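Local coordinates for protein putative mannose-6-phosphate isomerase YvyI (Bacillus subtilis, PDB 1QWR) that probably interconverts D-mannose 6-phosphate and D-fructose 6-phosphate as a zinc-dependent type 1 phosphomannose isomerase, at residues Gly116-Trp121 / Glu249-Tyr254; Asp81-Leu86 / Glu268-Cys273; Lys88-Lys93 / Val184-Gln189. All coordinates share one frame; numbering follows the deposited sequence.

Contact 1. Residues Gly116-Trp121 / Glu249-Tyr254. With ZN (zinc ion), chain E.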
loop_
_atom_site.group_PDB
_atom_site.type_symbol
_atom_site.label_atom_id
_atom_site.label_comp_id
_atom_site.label_asym_id
_atom_site.label_seq_id
_atom_site.Cartn_x
_atom_site.Cartn_y
_atom_site.Cartn_z
ATOM N N GLY A 116 9.048 -6.858 -8.479
ATOM C CA GLY A 116 8.096 -6.126 -9.311
ATOM C C GLY A 116 7.162 -5.401 -8.348
ATOM O O GLY A 116 7.336 -5.513 -7.128
ATOM N N LYS A 117 6.171 -4.676 -8.849
ATOM C CA LYS A 117 5.278 -3.956 -7.934
ATOM C C LYS A 117 3.776 -4.061 -8.256
ATOM O O LYS A 117 3.140 -3.096 -8.684
ATOM C CB LYS A 117 5.700 -2.473 -7.833
ATOM C CG LYS A 117 5.264 -1.666 -6.586
ATOM C CD LYS A 117 6.166 -0.378 -6.553
ATOM C CE LYS A 117 5.908 0.612 -5.465
ATOM N NZ LYS A 117 4.653 1.345 -5.668
ATOM N N THR A 118 3.231 -5.255 -8.085
ATOM C CA THR A 118 1.789 -5.432 -8.207
ATOM C C THR A 118 1.324 -4.772 -6.894
ATOM O O THR A 118 2.023 -4.860 -5.880
ATOM C CB THR A 118 1.440 -6.918 -8.234
ATOM O OG1 THR A 118 1.694 -7.406 -9.557
ATOM C CG2 THR A 118 -0.043 -7.160 -7.873
ATOM N N GLU A 119 0.177 -4.094 -6.910
ATOM C CA GLU A 119 -0.292 -3.398 -5.718
ATOM C C GLU A 119 -1.807 -3.249 -5.733
ATOM O O GLU A 119 -2.478 -3.681 -6.665
ATOM C CB GLU A 119 0.346 -2.009 -5.660
ATOM C CG GLU A 119 -0.014 -1.190 -6.905
ATOM C CD GLU A 119 0.618 0.178 -6.937
ATOM O OE1 GLU A 119 1.638 0.379 -6.262
ATOM O OE2 GLU A 119 0.086 1.058 -7.652
ATOM N N CYS A 120 -2.345 -2.660 -4.676
ATOM C CA CYS A 120 -3.779 -2.439 -4.611
ATOM C C CYS A 120 -4.064 -1.220 -3.735
ATOM O O CYS A 120 -3.231 -0.800 -2.898
ATOM C CB CYS A 120 -4.493 -3.699 -4.103
ATOM S SG CYS A 120 -4.118 -4.072 -2.365
ATOM N N TRP A 121 -5.228 -0.632 -3.955
ATOM C CA TRP A 121 -5.619 0.569 -3.244
ATOM C C TRP A 121 -6.947 0.446 -2.535
ATOM O O TRP A 121 -7.930 -0.024 -3.122
ATOM C CB TRP A 121 -5.766 1.755 -4.205
ATOM C CG TRP A 121 -4.572 2.093 -4.983
ATOM C CD1 TRP A 121 -3.281 2.104 -4.549
ATOM C CD2 TRP A 121 -4.548 2.526 -6.351
ATOM N NE1 TRP A 121 -2.449 2.520 -5.561
ATOM C CE2 TRP A 121 -3.202 2.783 -6.679
ATOM C CE3 TRP A 121 -5.537 2.720 -7.327
ATOM C CZ2 TRP A 121 -2.812 3.225 -7.945
ATOM C CZ3 TRP A 121 -5.153 3.165 -8.594
ATOM C CH2 TRP A 121 -3.802 3.411 -8.892
ATOM N N GLU A 249 -1.992 -13.670 -5.961
ATOM C CA GLU A 249 -0.702 -14.351 -5.961
ATOM C C GLU A 249 0.306 -13.683 -5.043
ATOM O O GLU A 249 1.178 -14.348 -4.499
ATOM C CB GLU A 249 -0.119 -14.376 -7.375
ATOM C CG GLU A 249 -1.105 -14.806 -8.444
ATOM C CD GLU A 249 -0.540 -14.672 -9.858
ATOM O OE1 GLU A 249 -1.342 -14.735 -10.822
ATOM O OE2 GLU A 249 0.701 -14.507 -10.003
ATOM N N TYR A 250 0.194 -12.372 -4.872
ATOM C CA TYR A 250 1.165 -11.643 -4.069
ATOM C C TYR A 250 0.703 -11.254 -2.679
ATOM O O TYR A 250 1.529 -11.025 -1.806
ATOM C CB TYR A 250 1.609 -10.378 -4.812
ATOM C CG TYR A 250 2.220 -10.675 -6.160
ATOM C CD1 TYR A 250 3.553 -11.064 -6.277
ATOM C CD2 TYR A 250 1.432 -10.661 -7.307
ATOM C CE1 TYR A 250 4.085 -11.440 -7.523
ATOM C CE2 TYR A 250 1.945 -11.030 -8.541
ATOM C CZ TYR A 250 3.266 -11.422 -8.646
ATOM O OH TYR A 250 3.741 -11.817 -9.882
ATOM N N PHE A 251 -0.609 -11.179 -2.479
ATOM C CA PHE A 251 -1.168 -10.807 -1.179
ATOM C C PHE A 251 -2.676 -10.961 -1.153
ATOM O O PHE A 251 -3.315 -11.095 -2.197
ATOM C CB PHE A 251 -0.822 -9.335 -0.840
ATOM C CG PHE A 251 -1.082 -8.357 -1.978
ATOM C CD1 PHE A 251 -2.387 -7.992 -2.334
ATOM C CD2 PHE A 251 -0.001 -7.810 -2.699
ATOM C CE1 PHE A 251 -2.626 -7.090 -3.405
ATOM C CE2 PHE A 251 -0.217 -6.908 -3.768
ATOM C CZ PHE A 251 -1.524 -6.544 -4.128
ATOM N N SER A 252 -3.223 -10.952 0.057
ATOM C CA SER A 252 -4.670 -11.026 0.307
ATOM C C SER A 252 -4.886 -9.806 1.207
ATOM O O SER A 252 -4.096 -9.568 2.144
ATOM C CB SER A 252 -5.046 -12.306 1.068
ATOM O OG SER A 252 -4.840 -13.478 0.254
ATOM N N VAL A 253 -5.939 -9.046 0.939
ATOM C CA VAL A 253 -6.211 -7.839 1.709
ATOM C C VAL A 253 -7.642 -7.850 2.205
ATOM O O VAL A 253 -8.540 -8.254 1.463
ATOM C CB VAL A 253 -5.968 -6.588 0.846
ATOM C CG1 VAL A 253 -6.136 -5.297 1.708
ATOM C CG2 VAL A 253 -4.539 -6.662 0.257
ATOM N N TYR A 254 -7.838 -7.373 3.435
ATOM C CA TYR A 254 -9.149 -7.387 4.089
ATOM C C TYR A 254 -9.414 -6.130 4.898
ATOM O O TYR A 254 -8.498 -5.400 5.255
ATOM C CB TYR A 254 -9.218 -8.519 5.101
ATOM C CG TYR A 254 -8.725 -9.843 4.629
ATOM C CD1 TYR A 254 -9.621 -10.880 4.364
ATOM C CD2 TYR A 254 -7.360 -10.081 4.460
ATOM C CE1 TYR A 254 -9.175 -12.110 3.954
ATOM C CE2 TYR A 254 -6.899 -11.321 4.039
ATOM C CZ TYR A 254 -7.822 -12.340 3.791
ATOM O OH TYR A 254 -7.390 -13.600 3.422
HETATM ZN ZN ZN E . 1.506 3.051 -8.187
HETATM O O HOH W 1 2.975 2.551 -6.105
#
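Apolar packing joins Gly116-Trp121 to Glu249-Tyr254, and no hydrogen bond crosses between them. The touching backbones run almost the same way, 5° apart, but too far from each other to pair as strands. Phe251 fills the gap. Its CG sits between the backbone N and the carbonyl carbon (chi1 47°), which sends the ring to the other segment. Phe251 CZ lies 3.7 Å from Glu119 C. The carbonyl oxygen Thr118 O meets the ring at its edge, near the plane, 3.7 Å from Phe251 CE2. Thr118 crosses Tyr250 at about a right angle, with CG2 and OG1 against ring atoms CD2 and CE2. The hydroxyl OG1 has its polar partner elsewhere, in the backbone N of Ser172.

Cys120 SG stands 3.5 Å from Phe251 CE1, oblique to the ring, in a sulfur-aromatic contact. Cys120 SG is also 3.7 Å from Val253 CG2. One sulfur thus touches both a ring and a methyl group, which lie on the same side of it.

Charge and metal lie on the far side of 116-121. The CB of Glu119 is directed away from 249-254, and the chain runs on extended beyond CG. Glu119 OE2 binds the zinc ion at 2.5 Å. Glu119 OE1 forms a salt bridge with Lys117 NZ at 3.2 Å, weak as a hydrogen bond. Water 1 is also on the metal, 2.6 Å from ZN. His101 and His176 complete the protein ligands. The strand beginning at Glu119 thus turns its zinc ligand to one face and Cys120 to the other, an arrangement characteristic of a cupin-type metal site.

Contact 2. Residues Asp81-Leu86 / Glu268-Cys273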
loop_
_atom_site.group_PDB
_atom_site.type_symbol
_atom_site.label_atom_id
_atom_site.label_comp_id
_atom_site.label_asym_id
_atom_site.label_seq_id
_atom_site.Cartn_x
_atom_site.Cartn_y
_atom_site.Cartn_z
ATOM N N ASP A 81 14.041 -13.905 -0.068
ATOM C CA ASP A 81 15.228 -13.151 0.322
ATOM C C ASP A 81 14.851 -11.901 1.113
ATOM O O ASP A 81 15.636 -11.412 1.918
ATOM C CB ASP A 81 16.035 -12.681 -0.906
ATOM C CG ASP A 81 16.529 -13.822 -1.773
ATOM O OD1 ASP A 81 16.941 -14.863 -1.226
ATOM O OD2 ASP A 81 16.529 -13.658 -3.014
ATOM N N ARG A 82 13.652 -11.377 0.883
ATOM C CA ARG A 82 13.246 -10.167 1.587
ATOM C C ARG A 82 11.790 -10.233 2.022
ATOM O O ARG A 82 11.002 -10.985 1.451
ATOM C CB ARG A 82 13.422 -8.953 0.676
ATOM C CG ARG A 82 14.807 -8.836 0.018
ATOM C CD ARG A 82 14.782 -7.790 -1.065
ATOM N NE ARG A 82 15.889 -7.981 -1.996
ATOM C CZ ARG A 82 17.164 -7.796 -1.677
ATOM N NH1 ARG A 82 17.489 -7.408 -0.444
ATOM N NH2 ARG A 82 18.110 -8.008 -2.589
ATOM N N PHE A 83 11.449 -9.444 3.039
ATOM C CA PHE A 83 10.058 -9.357 3.530
ATOM C C PHE A 83 9.350 -9.016 2.201
ATOM O O PHE A 83 9.768 -8.121 1.476
ATOM C CB PHE A 83 9.953 -8.216 4.532
ATOM C CG PHE A 83 8.558 -7.992 5.052
ATOM C CD1 PHE A 83 8.048 -8.787 6.093
ATOM C CD2 PHE A 83 7.760 -6.979 4.515
ATOM C CE1 PHE A 83 6.757 -8.563 6.595
ATOM C CE2 PHE A 83 6.472 -6.746 5.005
ATOM C CZ PHE A 83 5.971 -7.542 6.052
ATOM N N PRO A 84 8.238 -9.701 1.890
ATOM C CA PRO A 84 7.547 -9.485 0.621
ATOM C C PRO A 84 6.687 -8.297 0.278
ATOM O O PRO A 84 6.490 -8.007 -0.915
ATOM C CB PRO A 84 6.772 -10.795 0.454
ATOM C CG PRO A 84 6.322 -11.079 1.844
ATOM C CD PRO A 84 7.590 -10.764 2.683
ATOM N N LEU A 85 6.169 -7.621 1.290
ATOM C CA LEU A 85 5.262 -6.529 1.036
ATOM C C LEU A 85 5.701 -5.164 1.542
ATOM O O LEU A 85 6.704 -5.032 2.244
ATOM C CB LEU A 85 3.895 -6.903 1.642
ATOM C CG LEU A 85 3.243 -8.206 1.125
ATOM C CD1 LEU A 85 1.976 -8.512 1.929
ATOM C CD2 LEU A 85 2.893 -8.067 -0.354
ATOM N N LEU A 86 4.903 -4.157 1.190
ATOM C CA LEU A 86 5.135 -2.790 1.606
ATOM C C LEU A 86 3.770 -2.132 1.704
ATOM O O LEU A 86 2.978 -2.207 0.767
ATOM C CB LEU A 86 6.023 -2.078 0.591
ATOM C CG LEU A 86 6.117 -0.549 0.631
ATOM C CD1 LEU A 86 6.702 -0.091 1.972
ATOM C CD2 LEU A 86 7.025 -0.107 -0.544
ATOM N N GLU A 268 -2.452 -17.258 9.997
ATOM C CA GLU A 268 -1.602 -17.125 8.815
ATOM C C GLU A 268 -0.138 -17.101 9.250
ATOM O O GLU A 268 0.172 -17.198 10.439
ATOM C CB GLU A 268 -1.923 -15.826 8.061
ATOM C CG GLU A 268 -3.375 -15.685 7.573
ATOM C CD GLU A 268 -3.803 -16.794 6.618
ATOM O OE1 GLU A 268 -2.965 -17.249 5.810
ATOM O OE2 GLU A 268 -4.990 -17.205 6.668
ATOM N N SER A 269 0.763 -16.952 8.288
ATOM C CA SER A 269 2.188 -16.889 8.620
ATOM C C SER A 269 2.468 -15.648 9.471
ATOM O O SER A 269 3.344 -15.653 10.326
ATOM C CB SER A 269 3.015 -16.864 7.345
ATOM O OG SER A 269 2.922 -18.133 6.724
ATOM N N PHE A 270 1.742 -14.575 9.183
ATOM C CA PHE A 270 1.801 -13.328 9.950
ATOM C C PHE A 270 0.751 -12.401 9.348
ATOM O O PHE A 270 0.352 -12.586 8.195
ATOM C CB PHE A 270 3.188 -12.674 9.892
ATOM C CG PHE A 270 3.658 -12.357 8.506
ATOM C CD1 PHE A 270 3.420 -11.102 7.931
ATOM C CD2 PHE A 270 4.367 -13.310 7.777
ATOM C CE1 PHE A 270 3.889 -10.804 6.647
ATOM C CE2 PHE A 270 4.833 -13.028 6.498
ATOM C CZ PHE A 270 4.599 -11.775 5.925
ATOM N N LEU A 271 0.282 -11.426 10.121
ATOM C CA LEU A 271 -0.716 -10.479 9.605
ATOM C C LEU A 271 -0.168 -9.073 9.697
ATOM O O LEU A 271 0.390 -8.702 10.729
ATOM C CB LEU A 271 -2.008 -10.543 10.431
ATOM C CG LEU A 271 -2.820 -11.836 10.373
ATOM C CD1 LEU A 271 -4.103 -11.650 11.207
ATOM C CD2 LEU A 271 -3.161 -12.187 8.918
ATOM N N ILE A 272 -0.316 -8.315 8.618
ATOM C CA ILE A 272 0.103 -6.918 8.543
ATOM C C ILE A 272 -1.175 -6.118 8.824
ATOM O O ILE A 272 -2.162 -6.271 8.091
ATOM C CB ILE A 272 0.603 -6.566 7.143
ATOM C CG1 ILE A 272 1.889 -7.333 6.856
ATOM C CG2 ILE A 272 0.778 -5.027 7.020
ATOM C CD1 ILE A 272 2.346 -7.269 5.382
ATOM N N CYS A 273 -1.138 -5.236 9.830
ATOM C CA CYS A 273 -2.317 -4.483 10.252
ATOM C C CYS A 273 -2.122 -2.971 10.350
ATOM O O CYS A 273 -1.112 -2.513 10.901
ATOM C CB CYS A 273 -2.774 -4.983 11.641
ATOM S SG CYS A 273 -2.934 -6.795 11.773
#
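The rings of Phe83 and Phe270 meet obliquely, their planes at 37° and their centroids 5.6 Å apart. The touching atoms are Phe83 CE1 and Phe270 CE1, 3.6 Å from each other. Phe83 has CG anti to the backbone N (chi1 177°), which swings the far ring atoms CE1 and CZ up to 268-273. Phe270 holds CG between the backbone N and the carbonyl carbon (chi1 58°), and its CB points toward 81-86.

Ile272 reaches out to Phe83 tip to tip. Ile272 CD1 is 3.7 Å from Phe83 CZ. The same methyl carbon touches Leu85 CD1, also at 3.7 Å, where the two side chains cross obliquely. Pro84 CG comes to the edge of the Phe270 ring, near its plane, at a looser 4.5 Å from Phe270 CZ.

Other residues extend the cluster. Phe75 packs edge-to-face with Phe270, Leu64 of helix 64-70 touches Phe83, and Trp68 of that helix touches Pro84. The contact joins the start of strand 85-92 to the start of strand 271-276. No hydrogen bond links the two segments, so their association here rests on the shape and burial of apolar groups.

Contact 3. Residues Lys88-Lys93 / Val184-Gln189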
loop_
_atom_site.group_PDB
_atom_site.type_symbol
_atom_site.label_atom_id
_atom_site.label_comp_id
_atom_site.label_asym_id
_atom_site.label_seq_id
_atom_site.Cartn_x
_atom_site.Cartn_y
_atom_site.Cartn_z
ATOM N N LYS A 88 1.642 1.422 2.606
ATOM C CA LYS A 88 1.734 2.871 2.755
ATOM C C LYS A 88 0.384 3.540 2.915
ATOM O O LYS A 88 -0.654 2.992 2.509
ATOM C CB LYS A 88 2.335 3.500 1.498
ATOM C CG LYS A 88 3.705 2.993 1.095
ATOM C CD LYS A 88 4.076 3.664 -0.244
ATOM C CE LYS A 88 5.356 3.096 -0.854
ATOM N NZ LYS A 88 5.658 3.858 -2.104
ATOM N N LEU A 89 0.425 4.732 3.516
ATOM C CA LEU A 89 -0.728 5.632 3.615
ATOM C C LEU A 89 -0.315 6.754 2.650
ATOM O O LEU A 89 0.813 7.286 2.760
ATOM C CB LEU A 89 -0.899 6.193 5.029
ATOM C CG LEU A 89 -1.671 5.265 5.970
ATOM C CD1 LEU A 89 -1.629 5.863 7.393
ATOM C CD2 LEU A 89 -3.133 5.106 5.497
ATOM N N LEU A 90 -1.197 7.104 1.703
ATOM C CA LEU A 90 -0.883 8.120 0.701
ATOM C C LEU A 90 -1.803 9.333 0.798
ATOM O O LEU A 90 -3.027 9.187 0.802
ATOM C CB LEU A 90 -1.026 7.542 -0.707
ATOM C CG LEU A 90 -0.294 6.231 -1.011
ATOM C CD1 LEU A 90 -0.679 5.741 -2.404
ATOM C CD2 LEU A 90 1.194 6.449 -0.908
ATOM N N ASP A 91 -1.197 10.513 0.876
ATOM C CA ASP A 91 -1.936 11.771 0.944
ATOM C C ASP A 91 -1.817 12.364 -0.451
ATOM O O ASP A 91 -0.835 13.077 -0.762
ATOM C CB ASP A 91 -1.279 12.708 1.964
ATOM C CG ASP A 91 -1.934 14.085 2.002
ATOM O OD1 ASP A 91 -2.984 14.283 1.343
ATOM O OD2 ASP A 91 -1.373 14.960 2.700
ATOM N N VAL A 92 -2.790 12.030 -1.294
ATOM C CA VAL A 92 -2.779 12.495 -2.676
ATOM C C VAL A 92 -3.536 13.822 -2.763
ATOM O O VAL A 92 -4.729 13.862 -3.075
ATOM C CB VAL A 92 -3.416 11.447 -3.609
ATOM C CG1 VAL A 92 -3.145 11.815 -5.088
ATOM C CG2 VAL A 92 -2.825 10.050 -3.329
ATOM N N LYS A 93 -2.821 14.890 -2.439
ATOM C CA LYS A 93 -3.362 16.246 -2.460
ATOM C C LYS A 93 -3.506 16.677 -3.912
ATOM O O LYS A 93 -4.560 17.177 -4.317
ATOM C CB LYS A 93 -2.410 17.197 -1.720
ATOM C CG LYS A 93 -2.947 18.620 -1.618
ATOM C CD LYS A 93 -2.038 19.490 -0.792
ATOM C CE LYS A 93 -2.585 20.924 -0.734
ATOM N NZ LYS A 93 -1.683 21.829 0.028
ATOM N N VAL A 184 -5.326 7.234 0.652
ATOM C CA VAL A 184 -5.275 5.804 0.343
ATOM C C VAL A 184 -4.382 4.906 1.193
ATOM O O VAL A 184 -3.304 5.328 1.608
ATOM C CB VAL A 184 -4.795 5.642 -1.137
ATOM C CG1 VAL A 184 -4.809 4.167 -1.582
ATOM C CG2 VAL A 184 -5.654 6.476 -2.044
ATOM N N LEU A 185 -4.837 3.674 1.434
ATOM C CA LEU A 185 -4.012 2.667 2.114
ATOM C C LEU A 185 -3.607 1.761 0.926
ATOM O O LEU A 185 -4.436 1.035 0.352
ATOM C CB LEU A 185 -4.806 1.883 3.168
ATOM C CG LEU A 185 -4.047 0.896 4.090
ATOM C CD1 LEU A 185 -3.435 -0.230 3.275
ATOM C CD2 LEU A 185 -2.971 1.624 4.856
ATOM N N GLU A 186 -2.319 1.820 0.569
ATOM C CA GLU A 186 -1.766 1.082 -0.549
ATOM C C GLU A 186 -0.944 -0.118 -0.087
ATOM O O GLU A 186 0.023 0.034 0.658
ATOM C CB GLU A 186 -0.876 2.020 -1.363
ATOM C CG GLU A 186 -0.361 1.473 -2.690
ATOM C CD GLU A 186 0.526 2.487 -3.372
ATOM O OE1 GLU A 186 1.568 2.836 -2.783
ATOM O OE2 GLU A 186 0.173 2.959 -4.482
ATOM N N THR A 187 -1.337 -1.308 -0.519
ATOM C CA THR A 187 -0.591 -2.506 -0.140
ATOM C C THR A 187 0.105 -2.951 -1.423
ATOM O O THR A 187 -0.532 -3.080 -2.450
ATOM C CB THR A 187 -1.536 -3.591 0.428
ATOM O OG1 THR A 187 -2.199 -3.073 1.600
ATOM C CG2 THR A 187 -0.736 -4.843 0.853
ATOM N N GLN A 188 1.420 -3.146 -1.370
ATOM C CA GLN A 188 2.155 -3.498 -2.586
ATOM C C GLN A 188 3.310 -4.467 -2.303
ATOM O O GLN A 188 3.589 -4.790 -1.146
ATOM C CB GLN A 188 2.689 -2.196 -3.198
ATOM C CG GLN A 188 3.778 -1.503 -2.351
ATOM C CD GLN A 188 3.571 0.017 -2.248
ATOM O OE1 GLN A 188 2.757 0.506 -1.444
ATOM N NE2 GLN A 188 4.291 0.760 -3.066
ATOM N N GLN A 189 3.959 -4.973 -3.352
ATOM C CA GLN A 189 5.115 -5.827 -3.128
ATOM C C GLN A 189 6.177 -4.858 -2.625
ATOM O O GLN A 189 6.090 -3.657 -2.885
ATOM C CB GLN A 189 5.636 -6.437 -4.426
ATOM C CG GLN A 189 4.674 -7.397 -5.076
ATOM C CD GLN A 189 5.290 -8.016 -6.298
ATOM O OE1 GLN A 189 6.119 -8.934 -6.205
ATOM N NE2 GLN A 189 4.921 -7.507 -7.453
HETATM O O HOH W 2 3.697 3.955 -3.927
#
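Four backbone hydrogen bonds tie Lys88-Lys93 to Val184-Gln189. Lys88 and Glu186 exchange two of them. Lys88 N gives to Glu186 O at 2.9 Å. This bond is nearly straight, at 168°. Glu186 N gives back to Lys88 O at 2.8 Å. Leu90 and Val184 form the other hydrogen-bonded pair. Leu90 N lies 2.8 Å from Val184 O, and Val184 N gives in return to Leu90 O. All four N-H groups approach in the plane of the accepting carbonyl. Lys88 O and Val184 O each take a further CA-H contact, from Leu185 and Leu89 respectively. Those two leucines form the non-hydrogen-bonded pair between. Leu89 CD2 touches Leu185 CD2 at 3.5 Å.

This is regular antiparallel pairing. Strand 85-92 belongs to the cupin-type catalytic region, and strand 182-189 pairs with it beside the zinc site. Leu89 and Leu185 lie on one face. Lys88, Leu90, Val184 and Glu186 lie on the other. The nearest atom of the Glu186 side chain is about 4 Å from the zinc ion.

Lys88 and Glu186 run side by side, both extended beyond CG. Their charged atoms do not meet directly. Water 2 bridges them. It accepts from Lys88 NZ at 2.7 Å. It donates to Glu186 OE1, also at 2.7 Å. Lys88 NZ has a salt bridge to Glu40 as well. Glu186 OE2 accepts from Trp121 NE1 and lies close to the like charge of Glu119, so the lysine may ease the crowding of negative charge. An alanine in place of Lys88 would remove the ammonium group and would probably leave Glu40 and the bridging water less well held. Leu90 CD1 packs against the Glu186 carboxylate. The Gln188 side chain crosses the lysine at about a right angle near CE.

All three contacts are buried, and contact 3 lies nearest the centre of the chain. Every touching residue of contact 3 is buried, whereas contacts 1 and 2 each include a partly exposed one, Tyr250 and Pro84. Contact 3 is strand pairing by backbone hydrogen bonds, with buried charges beside the zinc site. Contacts 1 and 2 have no such bonds between their segments. Each packs a segment of the catalytic part against one of the C-terminal cupin part through apolar side chains. Strand 85-92 serves both contact 2 and contact 3, and Leu86 N probably bonds to Gln188 O. Strand 119-126 borders strand 182-189, where Cys120 N probably bonds to Thr187 O. Leu85 CD2 packs on Phe251, joining contacts 1 and 2.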